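Local coordinates for K Homology domain-containing protein (Aeropyrum pernix, PDB 1TUA) that is of unknown function but carries KH domains and probably binds RNA, at residues E125-Y130 / R172-I177. Sequence-based numbering, arbitrary orientation.
Sequences EMTDTY and RIMREI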
# COMPACT_ATOMS: atom_id res chain seq x y z
N GLU A 125 -14.08 1.57 1.72
CA GLU A 125 -14.99 1.96 2.80
C GLU A 125 -15.29 0.80 3.74
O GLU A 125 -15.37 0.98 4.95
CB GLU A 125 -16.30 2.50 2.24
CG GLU A 125 -16.13 3.68 1.29
CD GLU A 125 -17.46 4.19 0.76
OE1 GLU A 125 -18.27 3.37 0.28
OE2 GLU A 125 -17.68 5.42 0.80
N MET A 126 -15.48 -0.39 3.17
CA MET A 126 -15.79 -1.57 3.97
C MET A 126 -14.62 -2.02 4.84
O MET A 126 -14.82 -2.50 5.95
CB MET A 126 -16.23 -2.72 3.06
CG MET A 126 -17.56 -2.49 2.33
SD MET A 126 -18.20 -3.95 1.45
CE MET A 126 -18.26 -5.05 2.73
N THR A 127 -13.40 -1.85 4.33
CA THR A 127 -12.21 -2.29 5.06
C THR A 127 -11.41 -1.16 5.69
O THR A 127 -10.45 -1.42 6.42
CB THR A 127 -11.26 -3.06 4.12
OG1 THR A 127 -10.84 -2.20 3.05
CG2 THR A 127 -11.96 -4.27 3.53
N ASP A 128 -11.79 0.08 5.42
CA ASP A 128 -11.08 1.24 5.94
C ASP A 128 -9.61 1.17 5.54
O ASP A 128 -8.72 1.25 6.39
CB ASP A 128 -11.21 1.31 7.47
CG ASP A 128 -10.63 2.59 8.04
OD1 ASP A 128 -10.77 3.65 7.39
OD2 ASP A 128 -10.03 2.54 9.13
N THR A 129 -9.37 1.00 4.24
CA THR A 129 -8.02 0.94 3.69
C THR A 129 -7.91 1.91 2.51
O THR A 129 -8.92 2.42 2.00
CB THR A 129 -7.70 -0.46 3.13
OG1 THR A 129 -8.63 -0.76 2.07
CG2 THR A 129 -7.80 -1.52 4.21
N TYR A 130 -6.68 2.20 2.09
CA TYR A 130 -6.44 3.04 0.92
C TYR A 130 -6.05 2.02 -0.14
O TYR A 130 -5.25 1.13 0.12
CB TYR A 130 -5.26 4.00 1.11
CG TYR A 130 -5.49 5.16 2.06
CD1 TYR A 130 -6.78 5.58 2.40
CD2 TYR A 130 -4.41 5.86 2.58
CE1 TYR A 130 -6.98 6.67 3.24
CE2 TYR A 130 -4.60 6.96 3.41
CZ TYR A 130 -5.88 7.36 3.74
OH TYR A 130 -6.06 8.45 4.56
N ARG A 172 -19.02 -10.26 5.62
CA ARG A 172 -18.89 -11.31 6.62
C ARG A 172 -17.54 -11.21 7.31
O ARG A 172 -17.45 -11.27 8.53
CB ARG A 172 -19.03 -12.69 5.97
CG ARG A 172 -20.33 -12.88 5.22
CD ARG A 172 -21.53 -12.97 6.15
NE ARG A 172 -22.79 -12.89 5.41
CZ ARG A 172 -23.12 -13.68 4.40
NH1 ARG A 172 -22.29 -14.63 3.99
NH2 ARG A 172 -24.28 -13.52 3.79
N ILE A 173 -16.49 -11.08 6.50
CA ILE A 173 -15.13 -10.98 7.02
C ILE A 173 -14.94 -9.77 7.92
O ILE A 173 -14.37 -9.88 9.01
CB ILE A 173 -14.10 -10.90 5.86
CG1 ILE A 173 -14.14 -12.18 5.03
CG2 ILE A 173 -12.71 -10.66 6.42
CD1 ILE A 173 -13.82 -13.43 5.80
N MET A 174 -15.43 -8.61 7.48
CA MET A 174 -15.28 -7.38 8.25
C MET A 174 -16.16 -7.30 9.50
O MET A 174 -15.75 -6.73 10.51
CB MET A 174 -15.52 -6.16 7.36
CG MET A 174 -14.36 -5.86 6.40
SD MET A 174 -12.77 -5.55 7.23
CE MET A 174 -13.26 -4.30 8.39
N ARG A 175 -17.36 -7.86 9.44
CA ARG A 175 -18.23 -7.83 10.61
C ARG A 175 -17.57 -8.70 11.69
O ARG A 175 -17.62 -8.39 12.88
CB ARG A 175 -19.63 -8.35 10.25
CG ARG A 175 -20.64 -8.16 11.37
CD ARG A 175 -22.06 -8.54 10.99
NE ARG A 175 -22.83 -8.78 12.21
CZ ARG A 175 -24.04 -9.33 12.25
NH1 ARG A 175 -24.65 -9.70 11.13
NH2 ARG A 175 -24.63 -9.54 13.42
N GLU A 176 -16.92 -9.78 11.26
CA GLU A 176 -16.23 -10.69 12.17
C GLU A 176 -15.05 -10.00 12.85
O GLU A 176 -14.83 -10.13 14.05
CB GLU A 176 -15.74 -11.90 11.37
CG GLU A 176 -15.03 -12.96 12.19
CD GLU A 176 -14.24 -13.92 11.30
OE1 GLU A 176 -14.81 -14.43 10.31
OE2 GLU A 176 -13.04 -14.16 11.59
N ILE A 177 -14.27 -9.26 12.06
CA ILE A 177 -13.11 -8.53 12.57
C ILE A 177 -13.52 -7.47 13.59
O ILE A 177 -12.95 -7.38 14.68
CB ILE A 177 -12.34 -7.86 11.40
CG1 ILE A 177 -11.72 -8.94 10.51
CG2 ILE A 177 -11.26 -6.92 11.93
CD1 ILE A 177 -11.13 -8.42 9.22
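M174 reaches from the helix 163-188 to the C-terminal end of the helix 118-127 and lies against the backbone at M126 and T127. Its CG leaves the backbone anti to the carbonyl carbon (chi1 -75°), and two further bends, at chi2 and chi3, fold the thioether over the helix end. CG and CE of M174 each lie 3.4 Å from the O of M126; no hydrogen bond crosses the contact. The sulfur rests against T127, with M174 SD 4.0 Å from T127 CG2; the two side chains cross at about a right angle. With OG1 of T127 bonded to the O of I123, one turn back, and taking a 2.8 Å hydrogen bond from OG1 of T129, its CG2 is the branch that faces M174. M126 lies alongside more loosely; its side chain reaches across to the helix 163-188, where it touches L170 and E171. At D128, with positive phi, the chain leaves the helix for the strand 130-133 of the KH sheet. T127 also packs on L170 and on A150 of the helix 144-158, where helices 118-127, 144-158 and 163-188 meet.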